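Local coordinates for protein NAD-dependent aldehyde dehydrogenase (Burkholderia multivorans, PDB 5UJU) that probably oxidises aldehydes to carboxylic acids with NAD+ as the electron acceptor, as other members of the aldehyde dehydrogenase family do, at residues P97-W111 and L258-L271. Sequence-based numbering, arbitrary orientation. Where two conformers were deposited one is given.
Sequences PDALIAAAAAAQRTW and LREAGFDPNVVTLL
Trp111 and Phe263 meet edge to face: the six-membered ring of Trp111 turns its CE3-CZ3 edge to the Phe263 ring, with centroids 5.0 Å apart and planes at 81°. CE3 stands over the centre of the phenyl face. The indole reaches this place with its CG anti to the backbone N (chi1 179°). One indole face receives two aliphatic branches: Val267 CG1 lies 3.8 Å from the centroid of the Trp111 five-membered ring, and Leu258 CD2 lies 4.0 Å from that of the six-membered ring, both CH-pi contacts by their position over the face. Trp111 NE1 is hydrogen-bonded to the backbone O of Asn233, which ties down the far edge of the indole.

Helix 97-132 packs on the end of a beta-alpha-beta crossover (strand 234-238, helix 245-260, strand 268-270, the strands parallel), consistent with the Rossmann-like domain that binds NAD in aldehyde dehydrogenases. Helix 245-260 ends in a Schellman motif with Gly262 at positive phi (84°), and an Asx turn follows, Asp264 OD1 accepting from Asn266 N.

No direct hydrogen bond joins the segments, so the polar link runs through water. One water donates to Ala103 O and Asp264 OD2 and accepts from Asn266 ND2, while Asn266 OD1 accepts from Arg255 NH1, which holds the amide from its other end; another water accepts from Asp264 N and donates to Ala107 O. The Ala107 methyl fits against the turn itself, CB 3.5 Å from both Val267 N and Asp264 OD2. Toward the helix start, Leu100 splits its branches: CD1 reaches Leu271 CB at 3.7 Å, while CD2 lies 3.8 Å from Thr269 CB.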
loop_
_atom_site.group_PDB
_atom_site.type_symbol
_atom_site.label_atom_id
_atom_site.label_comp_id
_atom_site.label_asym_id
_atom_site.label_seq_id
_atom_site.Cartn_x
_atom_site.Cartn_y
_atom_site.Cartn_z
ATOM N N PRO A 97 -24.872 11.715 -3.643
ATOM C CA PRO A 97 -23.926 10.615 -3.391
ATOM C C PRO A 97 -24.607 9.260 -3.364
ATOM O O PRO A 97 -24.095 8.295 -3.940
ATOM C CB PRO A 97 -23.328 10.982 -2.024
ATOM C CG PRO A 97 -23.408 12.474 -1.973
ATOM C CD PRO A 97 -24.647 12.869 -2.745
ATOM N N ASP A 98 -25.763 9.179 -2.698
ATOM C CA ASP A 98 -26.546 7.951 -2.646
ATOM C C ASP A 98 -26.815 7.381 -4.035
ATOM O O ASP A 98 -26.539 6.205 -4.304
ATOM C CB ASP A 98 -27.860 8.247 -1.939
ATOM C CG ASP A 98 -28.151 7.272 -0.853
ATOM O OD1 ASP A 98 -28.624 6.167 -1.180
ATOM O OD2 ASP A 98 -27.881 7.607 0.320
ATOM N N ALA A 99 -27.365 8.206 -4.927
ATOM C CA ALA A 99 -27.699 7.739 -6.271
ATOM C C ALA A 99 -26.454 7.304 -7.040
ATOM O O ALA A 99 -26.485 6.306 -7.766
ATOM C CB ALA A 99 -28.444 8.832 -7.035
ATOM N N LEU A 100 -25.346 8.036 -6.897
ATOM C CA LEU A 100 -24.164 7.684 -7.679
ATOM C C LEU A 100 -23.488 6.445 -7.115
ATOM O O LEU A 100 -22.941 5.636 -7.866
ATOM C CB LEU A 100 -23.186 8.858 -7.741
ATOM C CG LEU A 100 -23.665 10.122 -8.450
ATOM C CD1 LEU A 100 -22.499 11.125 -8.529
ATOM C CD2 LEU A 100 -24.196 9.826 -9.851
ATOM N N ILE A 101 -23.501 6.279 -5.793
ATOM C CA ILE A 101 -22.988 5.039 -5.219
ATOM C C ILE A 101 -23.800 3.840 -5.717
ATOM O O ILE A 101 -23.233 2.789 -6.057
ATOM C CB ILE A 101 -22.985 5.119 -3.684
ATOM C CG1 ILE A 101 -21.832 6.008 -3.199
ATOM C CG2 ILE A 101 -22.916 3.718 -3.072
ATOM C CD1 ILE A 101 -21.862 6.260 -1.715
ATOM N N ALA A 102 -25.128 3.970 -5.773
ATOM C CA ALA A 102 -25.940 2.851 -6.290
ATOM C C ALA A 102 -25.635 2.589 -7.763
ATOM O O ALA A 102 -25.525 1.430 -8.188
ATOM C CB ALA A 102 -27.435 3.114 -6.096
ATOM N N ALA A 103 -25.491 3.652 -8.558
ATOM C CA ALA A 103 -25.227 3.457 -9.984
ATOM C C ALA A 103 -23.859 2.812 -10.216
ATOM O O ALA A 103 -23.713 1.942 -11.088
ATOM C CB ALA A 103 -25.353 4.783 -10.730
ATOM N N ALA A 104 -22.848 3.211 -9.442
ATOM C CA ALA A 104 -21.550 2.555 -9.545
ATOM C C ALA A 104 -21.666 1.087 -9.162
ATOM O O ALA A 104 -21.113 0.208 -9.838
ATOM C CB ALA A 104 -20.524 3.274 -8.655
ATOM N N ALA A 105 -22.397 0.803 -8.079
ATOM C CA ALA A 105 -22.565 -0.576 -7.645
ATOM C C ALA A 105 -23.233 -1.413 -8.726
ATOM O O ALA A 105 -22.838 -2.560 -8.956
ATOM C CB ALA A 105 -23.378 -0.635 -6.349
ATOM N N ALA A 106 -24.237 -0.858 -9.410
ATOM C CA ALA A 106 -24.876 -1.633 -10.474
ATOM C C ALA A 106 -23.922 -1.847 -11.646
ATOM O O ALA A 106 -24.017 -2.861 -12.343
ATOM C CB ALA A 106 -26.173 -0.952 -10.929
ATOM N N ALA A 107 -22.976 -0.926 -11.859
ATOM C CA ALA A 107 -22.025 -1.041 -12.960
ATOM C C ALA A 107 -20.840 -1.954 -12.651
ATOM O O ALA A 107 -20.142 -2.355 -13.587
ATOM C CB ALA A 107 -21.507 0.357 -13.345
ATOM N N GLN A 108 -20.634 -2.319 -11.379
ATOM C CA GLN A 108 -19.395 -2.980 -10.968
ATOM C C GLN A 108 -19.243 -4.360 -11.598
ATOM O O GLN A 108 -18.156 -4.720 -12.072
ATOM C CB GLN A 108 -19.343 -3.092 -9.441
ATOM C CG GLN A 108 -18.513 -2.009 -8.777
ATOM C CD GLN A 108 -18.779 -1.859 -7.279
ATOM O OE1 GLN A 108 -19.328 -2.752 -6.631
ATOM N NE2 GLN A 108 -18.382 -0.720 -6.730
ATOM N N ARG A 109 -20.311 -5.155 -11.610
ATOM C CA ARG A 109 -20.180 -6.581 -11.929
ATOM C C ARG A 109 -19.576 -6.827 -13.309
ATOM O O ARG A 109 -18.528 -7.471 -13.427
ATOM C CB ARG A 109 -21.540 -7.288 -11.815
ATOM C CG ARG A 109 -21.450 -8.799 -12.041
ATOM C CD ARG A 109 -22.729 -9.521 -11.602
ATOM N NE ARG A 109 -22.780 -10.902 -12.078
ATOM C CZ ARG A 109 -22.367 -11.952 -11.374
ATOM N NH1 ARG A 109 -21.845 -11.777 -10.165
ATOM N NH2 ARG A 109 -22.462 -13.176 -11.882
ATOM N N THR A 110 -20.231 -6.350 -14.374
ATOM C CA THR A 110 -19.732 -6.689 -15.707
ATOM C C THR A 110 -18.386 -6.017 -15.982
ATOM O O THR A 110 -17.558 -6.555 -16.725
ATOM C CB THR A 110 -20.778 -6.346 -16.790
ATOM O OG1 THR A 110 -21.008 -4.939 -16.856
ATOM C CG2 THR A 110 -22.099 -7.028 -16.463
ATOM N N TRP A 111 -18.137 -4.862 -15.374
ATOM C CA TRP A 111 -16.824 -4.242 -15.488
ATOM C C TRP A 111 -15.760 -5.133 -14.856
ATOM O O TRP A 111 -14.765 -5.479 -15.499
ATOM C CB TRP A 111 -16.872 -2.855 -14.842
ATOM C CG TRP A 111 -15.593 -2.021 -14.808
ATOM C CD1 TRP A 111 -15.030 -1.452 -13.700
ATOM C CD2 TRP A 111 -14.779 -1.608 -15.922
ATOM N NE1 TRP A 111 -13.911 -0.735 -14.046
ATOM C CE2 TRP A 111 -13.736 -0.810 -15.401
ATOM C CE3 TRP A 111 -14.821 -1.844 -17.302
ATOM C CZ2 TRP A 111 -12.742 -0.254 -16.209
ATOM C CZ3 TRP A 111 -13.829 -1.279 -18.107
ATOM C CH2 TRP A 111 -12.818 -0.485 -17.558
ATOM N N LEU A 258 -16.629 3.645 -22.328
ATOM C CA LEU A 258 -17.219 2.529 -21.596
ATOM C C LEU A 258 -18.498 2.047 -22.268
ATOM O O LEU A 258 -18.704 0.839 -22.435
ATOM C CB LEU A 258 -17.491 2.945 -20.145
ATOM C CG LEU A 258 -16.234 3.075 -19.279
ATOM C CD1 LEU A 258 -16.442 4.113 -18.160
ATOM C CD2 LEU A 258 -15.870 1.724 -18.698
ATOM N N ARG A 259 -19.356 2.980 -22.686
ATOM C CA ARG A 259 -20.591 2.602 -23.368
ATOM C C ARG A 259 -20.292 1.868 -24.670
ATOM O O ARG A 259 -20.858 0.803 -24.945
ATOM C CB ARG A 259 -21.429 3.853 -23.642
ATOM C CG ARG A 259 -22.881 3.576 -24.025
ATOM C CD ARG A 259 -23.601 4.877 -24.389
ATOM N NE ARG A 259 -23.892 5.722 -23.230
ATOM C CZ ARG A 259 -23.162 6.776 -22.875
ATOM N NH1 ARG A 259 -22.089 7.110 -23.583
ATOM N NH2 ARG A 259 -23.497 7.498 -21.813
ATOM N N GLU A 260 -19.378 2.413 -25.477
ATOM C CA GLU A 260 -19.058 1.809 -26.763
ATOM C C GLU A 260 -18.414 0.442 -26.594
ATOM O O GLU A 260 -18.527 -0.408 -27.490
ATOM C CB GLU A 260 -18.159 2.748 -27.569
ATOM C CG GLU A 260 -18.868 4.030 -27.995
ATOM C CD GLU A 260 -17.925 5.069 -28.591
ATOM O OE1 GLU A 260 -16.920 4.675 -29.215
ATOM O OE2 GLU A 260 -18.196 6.280 -28.435
ATOM N N ALA A 261 -17.750 0.213 -25.458
ATOM C CA ALA A 261 -17.151 -1.078 -25.142
ATOM C C ALA A 261 -18.145 -2.069 -24.532
ATOM O O ALA A 261 -17.741 -3.173 -24.150
ATOM C CB ALA A 261 -15.963 -0.877 -24.188
ATOM N N GLY A 262 -19.425 -1.709 -24.421
ATOM C CA GLY A 262 -20.405 -2.621 -23.857
ATOM C C GLY A 262 -20.486 -2.608 -22.346
ATOM O O GLY A 262 -21.022 -3.549 -21.757
ATOM N N PHE A 263 -19.955 -1.578 -21.692
ATOM C CA PHE A 263 -20.057 -1.459 -20.246
ATOM C C PHE A 263 -21.105 -0.434 -19.841
ATOM O O PHE A 263 -21.515 0.424 -20.628
ATOM C CB PHE A 263 -18.691 -1.092 -19.641
ATOM C CG PHE A 263 -17.666 -2.146 -19.885
ATOM C CD1 PHE A 263 -17.824 -3.402 -19.319
ATOM C CD2 PHE A 263 -16.602 -1.921 -20.735
ATOM C CE1 PHE A 263 -16.911 -4.395 -19.556
ATOM C CE2 PHE A 263 -15.685 -2.913 -20.979
ATOM C CZ PHE A 263 -15.839 -4.149 -20.387
ATOM N N ASP A 264 -21.530 -0.536 -18.588
ATOM C CA ASP A 264 -22.399 0.464 -17.984
ATOM C C ASP A 264 -21.606 1.760 -17.865
ATOM O O ASP A 264 -20.562 1.773 -17.198
ATOM C CB ASP A 264 -22.880 -0.045 -16.616
ATOM C CG ASP A 264 -23.895 0.885 -15.939
ATOM O OD1 ASP A 264 -23.992 2.087 -16.283
ATOM O OD2 ASP A 264 -24.588 0.402 -15.017
ATOM N N PRO A 265 -22.009 2.846 -18.534
ATOM C CA PRO A 265 -21.230 4.088 -18.423
ATOM C C PRO A 265 -21.113 4.590 -16.999
ATOM O O PRO A 265 -20.205 5.378 -16.718
ATOM C CB PRO A 265 -21.996 5.077 -19.316
ATOM C CG PRO A 265 -23.395 4.527 -19.383
ATOM C CD PRO A 265 -23.210 3.022 -19.374
ATOM N N ASN A 266 -22.002 4.162 -16.092
ATOM C CA ASN A 266 -21.886 4.572 -14.697
ATOM C C ASN A 266 -20.699 3.944 -13.975
ATOM O O ASN A 266 -20.577 4.137 -12.762
ATOM C CB ASN A 266 -23.178 4.253 -13.958
ATOM C CG ASN A 266 -24.326 5.071 -14.475
ATOM O OD1 ASN A 266 -24.134 6.218 -14.864
ATOM N ND2 ASN A 266 -25.523 4.483 -14.513
ATOM N N VAL A 267 -19.842 3.185 -14.659
ATOM C CA VAL A 267 -18.521 2.912 -14.098
ATOM C C VAL A 267 -17.842 4.219 -13.683
ATOM O O VAL A 267 -17.142 4.259 -12.666
ATOM C CB VAL A 267 -17.669 2.097 -15.102
ATOM C CG1 VAL A 267 -16.188 2.075 -14.686
ATOM C CG2 VAL A 267 -18.202 0.659 -15.176
ATOM N N VAL A 268 -18.097 5.320 -14.404
ATOM C CA VAL A 268 -17.564 6.639 -14.039
ATOM C C VAL A 268 -18.708 7.647 -13.991
ATOM O O VAL A 268 -19.426 7.822 -14.985
ATOM C CB VAL A 268 -16.480 7.114 -15.019
ATOM C CG1 VAL A 268 -16.002 8.515 -14.639
ATOM C CG2 VAL A 268 -15.322 6.132 -15.032
ATOM N N THR A 269 -18.864 8.327 -12.848
ATOM C CA THR A 269 -19.887 9.356 -12.685
ATOM C C THR A 269 -19.261 10.647 -12.168
ATOM O O THR A 269 -18.132 10.663 -11.666
ATOM C CB THR A 269 -21.010 8.919 -11.730
ATOM O OG1 THR A 269 -20.451 8.486 -10.486
ATOM C CG2 THR A 269 -21.830 7.775 -12.350
ATOM N N LEU A 270 -20.015 11.736 -12.290
ATOM C CA LEU A 270 -19.544 13.069 -11.933
ATOM C C LEU A 270 -20.440 13.633 -10.843
ATOM O O LEU A 270 -21.645 13.797 -11.054
ATOM C CB LEU A 270 -19.560 13.999 -13.149
ATOM C CG LEU A 270 -19.087 15.413 -12.818
ATOM C CD1 LEU A 270 -17.549 15.461 -12.854
ATOM C CD2 LEU A 270 -19.719 16.466 -13.747
ATOM N N LEU A 271 -19.860 13.949 -9.695
ATOM C CA LEU A 271 -20.605 14.549 -8.594
ATOM C C LEU A 271 -20.195 16.026 -8.528
ATOM O O LEU A 271 -19.258 16.398 -7.815
ATOM C CB LEU A 271 -20.328 13.806 -7.275
ATOM C CG LEU A 271 -21.031 14.355 -6.014
ATOM C CD1 LEU A 271 -22.517 14.260 -6.182
ATOM C CD2 LEU A 271 -20.600 13.634 -4.743
HETATM O O HOH W 1 -25.612 1.983 -13.161
HETATM O O HOH W 2 -25.561 -2.170 -15.276
HETATM O O HOH W 3 -20.435 -2.284 -16.541
HETATM O O HOH W 4 -22.640 -4.301 -19.636
#